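Local coordinates for protein LbaCas13a H328A (C2c2) (Lachnospiraceae bacterium NK4A179, PDB 5WLH) that binds pre-crRNA and probably acts as a CRISPR-guided nuclease that uses the bound guide to find and cleave target RNA, at residues A[285-290]-A[1230-1235]; A[1142-1145]-A[1150-1153]; A[1085-1090]-A[1348-1353]. All blocks are in the same frame, centred on the assembly; numbering follows the deposited sequence. Where two conformers were deposited one is given.

Interaction 1: A[285-290]-A[1230-1235]. With nucleotides of chain B.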
loop_
_atom_site.group_PDB
_atom_site.type_symbol
_atom_site.label_atom_id
_atom_site.label_comp_id
_atom_site.label_asym_id
_atom_site.label_seq_id
_atom_site.Cartn_x
_atom_site.Cartn_y
_atom_site.Cartn_z
ATOM N N SER A 285 -21.891 13.177 18.539
ATOM C CA SER A 285 -22.519 12.629 19.740
ATOM C C SER A 285 -24.025 12.443 19.547
ATOM O O SER A 285 -24.573 11.369 19.825
ATOM C CB SER A 285 -22.224 13.551 20.924
ATOM O OG SER A 285 -22.781 13.041 22.128
ATOM N N ASP A 286 -24.710 13.485 19.068
ATOM C CA ASP A 286 -26.160 13.432 18.894
ATOM C C ASP A 286 -26.573 12.445 17.822
ATOM O O ASP A 286 -27.639 11.819 17.926
ATOM C CB ASP A 286 -26.692 14.818 18.532
ATOM C CG ASP A 286 -26.604 15.777 19.684
ATOM O OD1 ASP A 286 -26.499 15.298 20.835
ATOM O OD2 ASP A 286 -26.630 16.999 19.440
ATOM N N TYR A 287 -25.761 12.307 16.772
ATOM C CA TYR A 287 -26.137 11.449 15.665
ATOM C C TYR A 287 -26.101 9.983 16.056
ATOM O O TYR A 287 -26.783 9.168 15.428
ATOM C CB TYR A 287 -25.209 11.710 14.463
ATOM C CG TYR A 287 -25.692 11.060 13.185
ATOM C CD1 TYR A 287 -26.663 11.677 12.395
ATOM C CD2 TYR A 287 -25.213 9.822 12.786
ATOM C CE1 TYR A 287 -27.138 11.083 11.235
ATOM C CE2 TYR A 287 -25.682 9.219 11.638
ATOM C CZ TYR A 287 -26.641 9.857 10.860
ATOM O OH TYR A 287 -27.122 9.272 9.725
ATOM N N ALA A 288 -25.319 9.631 17.073
ATOM C CA ALA A 288 -25.198 8.240 17.505
ATOM C C ALA A 288 -26.413 7.904 18.370
ATOM O O ALA A 288 -26.342 7.806 19.595
ATOM C CB ALA A 288 -23.892 8.028 18.255
ATOM N N SER A 289 -27.551 7.756 17.697
ATOM C CA SER A 289 -28.829 7.465 18.333
ATOM C C SER A 289 -29.420 6.213 17.700
ATOM O O SER A 289 -29.549 6.138 16.473
ATOM C CB SER A 289 -29.802 8.642 18.179
ATOM O OG SER A 289 -31.150 8.211 18.323
ATOM N N LEU A 290 -29.786 5.232 18.535
ATOM C CA LEU A 290 -30.409 4.027 17.998
ATOM C C LEU A 290 -31.766 4.314 17.355
ATOM O O LEU A 290 -32.212 3.540 16.503
ATOM C CB LEU A 290 -30.552 2.974 19.101
ATOM C CG LEU A 290 -29.231 2.745 19.836
ATOM C CD1 LEU A 290 -29.440 1.811 21.014
ATOM C CD2 LEU A 290 -28.194 2.187 18.884
ATOM N N LEU A 1230 -24.951 2.643 9.962
ATOM C CA LEU A 1230 -24.221 2.196 8.778
ATOM C C LEU A 1230 -24.649 2.903 7.499
ATOM O O LEU A 1230 -23.956 2.762 6.487
ATOM C CB LEU A 1230 -24.362 0.686 8.583
ATOM C CG LEU A 1230 -23.592 -0.182 9.578
ATOM C CD1 LEU A 1230 -23.583 -1.614 9.099
ATOM C CD2 LEU A 1230 -22.175 0.369 9.810
ATOM N N GLU A 1231 -25.747 3.672 7.523
ATOM C CA GLU A 1231 -26.059 4.545 6.391
ATOM C C GLU A 1231 -24.939 5.554 6.098
ATOM O O GLU A 1231 -24.838 6.034 4.962
ATOM C CB GLU A 1231 -27.379 5.272 6.654
ATOM C CG GLU A 1231 -27.305 6.371 7.719
ATOM C CD GLU A 1231 -27.452 5.848 9.142
ATOM O OE1 GLU A 1231 -27.745 4.642 9.327
ATOM O OE2 GLU A 1231 -27.257 6.656 10.072
ATOM N N ILE A 1232 -24.119 5.891 7.101
ATOM C CA ILE A 1232 -22.955 6.759 6.936
ATOM C C ILE A 1232 -21.804 5.993 6.310
ATOM O O ILE A 1232 -21.045 6.530 5.493
ATOM C CB ILE A 1232 -22.562 7.335 8.313
ATOM C CG1 ILE A 1232 -23.713 8.165 8.878
ATOM C CG2 ILE A 1232 -21.276 8.143 8.263
ATOM C CD1 ILE A 1232 -23.990 9.399 8.071
ATOM N N PHE A 1233 -21.645 4.737 6.710
ATOM C CA PHE A 1233 -20.549 3.893 6.260
ATOM C C PHE A 1233 -20.739 3.365 4.842
ATOM O O PHE A 1233 -19.755 3.184 4.100
ATOM C CB PHE A 1233 -20.431 2.738 7.256
ATOM C CG PHE A 1233 -19.197 1.927 7.112
ATOM C CD1 PHE A 1233 -18.043 2.289 7.781
ATOM C CD2 PHE A 1233 -19.208 0.768 6.363
ATOM C CE1 PHE A 1233 -16.895 1.512 7.666
ATOM C CE2 PHE A 1233 -18.059 -0.020 6.249
ATOM C CZ PHE A 1233 -16.908 0.367 6.900
ATOM N N GLU A 1234 -21.977 3.127 4.429
ATOM C CA GLU A 1234 -22.231 2.387 3.200
ATOM C C GLU A 1234 -23.635 2.722 2.724
ATOM O O GLU A 1234 -24.377 3.447 3.386
ATOM C CB GLU A 1234 -22.078 0.881 3.442
ATOM C CG GLU A 1234 -23.201 0.321 4.331
ATOM C CD GLU A 1234 -23.009 -1.134 4.719
ATOM O OE1 GLU A 1234 -23.977 -1.752 5.223
ATOM O OE2 GLU A 1234 -21.902 -1.667 4.513
ATOM N N ASN A 1235 -23.992 2.197 1.555
ATOM C CA ASN A 1235 -25.379 2.210 1.109
ATOM C C ASN A 1235 -26.032 0.950 1.663
ATOM O O ASN A 1235 -25.739 -0.163 1.206
ATOM C CB ASN A 1235 -25.450 2.270 -0.418
ATOM C CG ASN A 1235 -26.871 2.304 -0.939
ATOM O OD1 ASN A 1235 -27.818 1.922 -0.242
ATOM N ND2 ASN A 1235 -27.026 2.738 -2.187
ATOM P P G B 2 -32.300 5.565 -3.937
ATOM O OP1 G B 2 -32.794 5.735 -5.335
ATOM O OP2 G B 2 -32.460 4.255 -3.255
ATOM O "O5'" G B 2 -30.757 5.979 -3.878
ATOM C "C5'" G B 2 -30.341 7.298 -4.225
ATOM C "C4'" G B 2 -28.895 7.574 -3.880
ATOM O "O4'" G B 2 -28.698 7.532 -2.438
ATOM C "C3'" G B 2 -27.866 6.611 -4.469
ATOM O "O3'" G B 2 -26.671 7.340 -4.707
ATOM C "C2'" G B 2 -27.615 5.653 -3.315
ATOM O "O2'" G B 2 -26.393 4.947 -3.378
ATOM C "C1'" G B 2 -27.663 6.611 -2.133
ATOM N N9 G B 2 -27.977 5.951 -0.872
ATOM C C8 G B 2 -29.120 5.225 -0.638
ATOM N N7 G B 2 -29.153 4.731 0.564
ATOM C C5 G B 2 -27.957 5.146 1.139
ATOM C C6 G B 2 -27.465 4.898 2.453
ATOM O O6 G B 2 -28.002 4.240 3.344
ATOM N N1 G B 2 -26.236 5.498 2.680
ATOM C C2 G B 2 -25.545 6.235 1.751
ATOM N N2 G B 2 -24.363 6.729 2.184
ATOM N N3 G B 2 -25.997 6.476 0.508
ATOM C C4 G B 2 -27.212 5.909 0.277
#
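Y287 and E1231 approach from opposite directions, and the phenol OH donates to the carboxylate: Y287 OH to E1231 OE2 is 2.6 Å. The ring and carboxylate planes are 54° apart, and the bond uses the anti lone pair of OE2, on the side away from OE1. Beside it lies I1232, whose CG1 is 3.6 Å from CE2 of Y287 and whose CD1 is 3.5 Å from the phenol oxygen, so the tyrosine ends in a mixed polar and apolar seat. E1231 CG sits between the backbone N and the carbonyl carbon (chi1 72°), and the chain then bends at chi2 (-84°), which turns the carboxylate to the tyrosine. The same OE2 takes a salt bridge from R295, giving the acid two donors; R295 would be expected to favour the ionised carboxylate of E1231.

While the side chain of E1231 faces Y287, its backbone O reads the base of G2 of chain B, the bound RNA. E1231 O accepts from G2 N1 at 2.7 Å and from G2 N2 at 2.9 Å, a bifurcated recognition of the guanine Watson-Crick edge. Further along, E1234 O lies 2.9 Å from G2 N1. The contact therefore joins the end of helix 268-287 to an RNA-binding turn. Helix 429-458 packs on both partners through Y448 against Y287 and I444 against I1232, while helix 292-311 supplies R295 and L299, which touch the tyrosine.

Interaction 2: A[1142-1145]-A[1150-1153]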
loop_
_atom_site.group_PDB
_atom_site.type_symbol
_atom_site.label_atom_id
_atom_site.label_comp_id
_atom_site.label_asym_id
_atom_site.label_seq_id
_atom_site.Cartn_x
_atom_site.Cartn_y
_atom_site.Cartn_z
ATOM N N TYR A 1142 -19.758 3.748 20.850
ATOM C CA TYR A 1142 -19.090 4.466 21.927
ATOM C C TYR A 1142 -19.688 5.851 22.101
ATOM O O TYR A 1142 -19.967 6.289 23.227
ATOM C CB TYR A 1142 -17.591 4.568 21.642
ATOM C CG TYR A 1142 -16.785 5.292 22.688
ATOM C CD1 TYR A 1142 -16.366 4.639 23.848
ATOM C CD2 TYR A 1142 -16.410 6.612 22.504
ATOM C CE1 TYR A 1142 -15.582 5.299 24.792
ATOM C CE2 TYR A 1142 -15.626 7.276 23.437
ATOM C CZ TYR A 1142 -15.209 6.606 24.569
ATOM O OH TYR A 1142 -14.435 7.270 25.481
ATOM N N ALA A 1143 -19.876 6.569 20.990
ATOM C CA ALA A 1143 -20.576 7.842 21.058
ATOM C C ALA A 1143 -21.971 7.661 21.631
ATOM O O ALA A 1143 -22.432 8.483 22.432
ATOM C CB ALA A 1143 -20.640 8.488 19.666
ATOM N N CYS A 1144 -22.660 6.599 21.226
ATOM C CA CYS A 1144 -24.015 6.375 21.725
ATOM C C CYS A 1144 -24.000 6.134 23.225
ATOM O O CYS A 1144 -24.796 6.721 23.977
ATOM C CB CYS A 1144 -24.649 5.198 20.986
ATOM S SG CYS A 1144 -26.379 4.913 21.474
ATOM N N LEU A 1145 -23.080 5.280 23.680
ATOM C CA LEU A 1145 -22.954 5.009 25.108
ATOM C C LEU A 1145 -22.736 6.281 25.895
ATOM O O LEU A 1145 -23.176 6.389 27.045
ATOM C CB LEU A 1145 -21.787 4.055 25.372
ATOM C CG LEU A 1145 -22.002 2.556 25.303
ATOM C CD1 LEU A 1145 -20.658 1.859 25.460
ATOM C CD2 LEU A 1145 -22.966 2.092 26.389
ATOM N N ASN A 1150 -31.748 7.309 24.839
ATOM C CA ASN A 1150 -32.275 6.170 25.575
ATOM C C ASN A 1150 -31.539 4.891 25.185
ATOM O O ASN A 1150 -31.378 4.592 23.996
ATOM C CB ASN A 1150 -33.773 6.028 25.310
ATOM C CG ASN A 1150 -34.331 4.717 25.824
ATOM O OD1 ASN A 1150 -34.555 4.557 27.026
ATOM N ND2 ASN A 1150 -34.548 3.765 24.915
ATOM N N LYS A 1151 -31.095 4.135 26.190
ATOM C CA LYS A 1151 -30.348 2.898 25.978
ATOM C C LYS A 1151 -30.912 1.812 26.881
ATOM O O LYS A 1151 -31.131 2.051 28.072
ATOM C CB LYS A 1151 -28.850 3.102 26.251
ATOM C CG LYS A 1151 -28.162 3.972 25.194
ATOM C CD LYS A 1151 -26.707 4.285 25.540
ATOM C CE LYS A 1151 -26.628 5.543 26.372
ATOM N NZ LYS A 1151 -27.087 6.692 25.570
ATOM N N GLN A 1152 -31.149 0.628 26.314
ATOM C CA GLN A 1152 -31.667 -0.487 27.099
ATOM C C GLN A 1152 -30.583 -1.081 27.998
ATOM O O GLN A 1152 -29.380 -0.872 27.804
ATOM C CB GLN A 1152 -32.247 -1.568 26.189
ATOM C CG GLN A 1152 -33.638 -1.235 25.666
ATOM C CD GLN A 1152 -34.337 -0.188 26.515
ATOM O OE1 GLN A 1152 -34.873 -0.487 27.586
ATOM N NE2 GLN A 1152 -34.325 1.054 26.043
ATOM N N ALA A 1153 -31.035 -1.848 28.994
ATOM C CA ALA A 1153 -30.133 -2.336 30.032
ATOM C C ALA A 1153 -28.975 -3.131 29.446
ATOM O O ALA A 1153 -27.816 -2.898 29.802
ATOM C CB ALA A 1153 -30.897 -3.198 31.037
#
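The amine of K1151 meets the carbonyl of C1144 in a side-chain-to-backbone contact that folds a short loop back onto the C-terminal turn of helix 1106-1145. The evidence is a hydrogen bond of 2.8 Å from K1151 NZ to C1144 O, with a C=O...N angle of 150° and the donor tilted 29° from the carbonyl plane. NZ also donates to the backbone oxygens of N1147 and S1149 in the connecting loop, so three main-chain acceptors grip one ammonium group. A positive charge here, at the end of the helix where carbonyls point outward, would be expected to interact favourably with the helix dipole.

In topological terms, a short loop joins the end of helix 1106-1145 to the one-turn helix 1153-1156, with Q1152 at its N-cap. K1151 lies just before that cap and spans the turn. Its chain starts extended and then bends at chi3 (-89°) and again at chi4, which curls the amine in beside the helix end.

The aliphatic part of the lysine does the remaining packing. K1151 CD is 3.8 Å from L1145 CA and 4.1 Å from C1144 SG, while K1151 CE passes 3.6 Å from L1145 O. Around the lysine, Y1155 of helix 1153-1156 touches both C1144 and L1145, and helix 1171-1180 meets L1145 through I1172 and L1173.

Interaction 3: A[1085-1090]-A[1348-1353]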
loop_
_atom_site.group_PDB
_atom_site.type_symbol
_atom_site.label_atom_id
_atom_site.label_comp_id
_atom_site.label_asym_id
_atom_site.label_seq_id
_atom_site.Cartn_x
_atom_site.Cartn_y
_atom_site.Cartn_z
ATOM N N ASP A 1085 28.026 -5.485 -27.454
ATOM C CA ASP A 1085 28.480 -4.444 -28.370
ATOM C C ASP A 1085 27.349 -3.968 -29.277
ATOM O O ASP A 1085 27.024 -2.779 -29.303
ATOM C CB ASP A 1085 29.656 -4.956 -29.215
ATOM C CG ASP A 1085 30.957 -5.021 -28.437
ATOM O OD1 ASP A 1085 31.774 -4.082 -28.559
ATOM O OD2 ASP A 1085 31.167 -6.014 -27.707
ATOM N N SER A 1086 26.736 -4.884 -30.016
ATOM C CA SER A 1086 25.786 -4.509 -31.050
ATOM C C SER A 1086 24.382 -4.316 -30.481
ATOM O O SER A 1086 24.051 -4.774 -29.385
ATOM C CB SER A 1086 25.750 -5.563 -32.156
ATOM O OG SER A 1086 24.468 -5.624 -32.750
ATOM N N GLU A 1087 23.553 -3.621 -31.261
ATOM C CA GLU A 1087 22.165 -3.396 -30.884
ATOM C C GLU A 1087 21.315 -4.642 -31.106
ATOM O O GLU A 1087 20.504 -5.003 -30.248
ATOM C CB GLU A 1087 21.599 -2.217 -31.672
ATOM C CG GLU A 1087 20.516 -1.468 -30.944
ATOM C CD GLU A 1087 19.866 -0.397 -31.791
ATOM O OE1 GLU A 1087 20.602 0.370 -32.447
ATOM O OE2 GLU A 1087 18.616 -0.324 -31.800
ATOM N N ASP A 1088 21.487 -5.312 -32.249
ATOM C CA ASP A 1088 20.754 -6.542 -32.519
ATOM C C ASP A 1088 21.294 -7.732 -31.738
ATOM O O ASP A 1088 20.623 -8.767 -31.677
ATOM C CB ASP A 1088 20.770 -6.854 -34.017
ATOM C CG ASP A 1088 19.833 -5.961 -34.807
ATOM O OD1 ASP A 1088 20.235 -4.828 -35.143
ATOM O OD2 ASP A 1088 18.689 -6.384 -35.082
ATOM N N GLU A 1089 22.485 -7.617 -31.148
ATOM C CA GLU A 1089 22.926 -8.624 -30.191
ATOM C C GLU A 1089 22.091 -8.545 -28.919
ATOM O O GLU A 1089 21.616 -9.568 -28.408
ATOM C CB GLU A 1089 24.415 -8.441 -29.880
ATOM C CG GLU A 1089 25.347 -8.926 -30.989
ATOM C CD GLU A 1089 26.818 -8.787 -30.633
ATOM O OE1 GLU A 1089 27.662 -9.334 -31.376
ATOM O OE2 GLU A 1089 27.130 -8.131 -29.615
ATOM N N GLN A 1090 21.878 -7.328 -28.414
ATOM C CA GLN A 1090 21.068 -7.141 -27.217
ATOM C C GLN A 1090 19.625 -7.581 -27.450
ATOM O O GLN A 1090 19.060 -8.344 -26.656
ATOM C CB GLN A 1090 21.127 -5.677 -26.780
ATOM C CG GLN A 1090 20.330 -5.366 -25.526
ATOM C CD GLN A 1090 20.812 -6.138 -24.306
ATOM O OE1 GLN A 1090 21.619 -5.633 -23.529
ATOM N NE2 GLN A 1090 20.306 -7.356 -24.124
ATOM N N GLY A 1348 26.708 2.910 -26.748
ATOM C CA GLY A 1348 25.904 3.748 -25.888
ATOM C C GLY A 1348 24.721 2.995 -25.318
ATOM O O GLY A 1348 24.891 2.097 -24.488
ATOM N N THR A 1349 23.517 3.333 -25.772
ATOM C CA THR A 1349 22.299 2.837 -25.150
ATOM C C THR A 1349 21.287 2.404 -26.203
ATOM O O THR A 1349 21.122 3.068 -27.230
ATOM C CB THR A 1349 21.694 3.915 -24.239
ATOM O OG1 THR A 1349 22.511 4.057 -23.070
ATOM C CG2 THR A 1349 20.276 3.556 -23.822
ATOM N N VAL A 1350 20.621 1.275 -25.947
ATOM C CA VAL A 1350 19.466 0.836 -26.720
ATOM C C VAL A 1350 18.286 0.682 -25.764
ATOM O O VAL A 1350 18.461 0.285 -24.607
ATOM C CB VAL A 1350 19.739 -0.481 -27.477
ATOM C CG1 VAL A 1350 20.242 -1.556 -26.534
ATOM C CG2 VAL A 1350 18.485 -0.957 -28.218
ATOM N N TYR A 1351 17.091 1.020 -26.244
ATOM C CA TYR A 1351 15.857 0.845 -25.492
ATOM C C TYR A 1351 15.105 -0.344 -26.060
ATOM O O TYR A 1351 14.907 -0.434 -27.276
ATOM C CB TYR A 1351 15.002 2.110 -25.544
ATOM C CG TYR A 1351 15.688 3.282 -24.885
ATOM C CD1 TYR A 1351 15.692 3.418 -23.504
ATOM C CD2 TYR A 1351 16.355 4.240 -25.641
ATOM C CE1 TYR A 1351 16.323 4.477 -22.892
ATOM C CE2 TYR A 1351 16.994 5.308 -25.035
ATOM C CZ TYR A 1351 16.972 5.422 -23.661
ATOM O OH TYR A 1351 17.599 6.481 -23.046
ATOM N N VAL A 1352 14.709 -1.263 -25.181
ATOM C CA VAL A 1352 14.076 -2.520 -25.560
ATOM C C VAL A 1352 12.824 -2.700 -24.710
ATOM O O VAL A 1352 12.847 -2.431 -23.505
ATOM C CB VAL A 1352 15.028 -3.724 -25.374
ATOM C CG1 VAL A 1352 14.359 -5.002 -25.848
ATOM C CG2 VAL A 1352 16.346 -3.513 -26.134
ATOM N N ASP A 1353 11.734 -3.149 -25.338
ATOM C CA ASP A 1353 10.529 -3.500 -24.594
ATOM C C ASP A 1353 10.835 -4.531 -23.522
ATOM O O ASP A 1353 11.316 -5.630 -23.829
ATOM C CB ASP A 1353 9.465 -4.063 -25.531
ATOM C CG ASP A 1353 8.851 -3.014 -26.412
ATOM O OD1 ASP A 1353 9.076 -1.814 -26.151
ATOM O OD2 ASP A 1353 8.134 -3.404 -27.357
#
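V1350 divides its two methyl groups between E1087 and Q1090, and these van der Waals contacts carry the pairing. V1350 CG2 lies 3.4 Å from E1087 CG and 3.6 Å from E1087 OE2, so this methyl lies against the aliphatic stem of E1087 and also reaches its carboxylate oxygen. V1350 CG1 takes the other partner, Q1090 CG, at 3.9 Å. This split follows from the valine rotamer: CG1 stands between the backbone N and the carbonyl carbon (chi1 53°), while CG2 is anti to the backbone N. V1352, two residues further along the strand, adds a looser touch, its CG2 being 4.4 Å from Q1090 CG.

The fold element is a helix laid over an edge strand. Strand 1349-1353 is the outermost strand on one side of a four-stranded antiparallel sheet and bonds through its backbone to strand 1336-1344, V1350 with Y1343 and V1352 with F1341. Every second strand residue, V1350 and V1352, points its side chain at the first turn of helix 1087-1103.

Polar groups act mainly along the helix and beyond it. E1087 OE2 forms a salt bridge with K1091, one turn on, and Q1090 OE1 accepts from K685. The helix start is fixed by a capping box: E1089 N donates to S1086 OG at 3.2 Å with an N-H...O angle of 153°, and in return S1086 N donates to E1089 OE2 at 3.3 Å, meeting the carboxylate from 62° out of its plane.

Interactions 1 and 2 are neighbours, with centres about 13 Å apart and direct packing between them: A288 CB lies 3.6 Å from A1143 CB, and L290 CG is 3.9 Å from C1144 SG. Helix 429-458 also touches both. Interaction 3 stands on the opposite side of the chain's centre, with its centre about 61 Å from that of interaction 1 and about 71 Å from that of interaction 2. Along the chain the segments come as 285-290, 1085-1090, 1142-1145, 1150-1153, 1230-1235 and 1348-1353. Helices 1087-1103 and 1106-1145 are consecutive, so they lead from the helix start packed on the sheet in interaction 3 to the helix end of interaction 2, which lies against interaction 1.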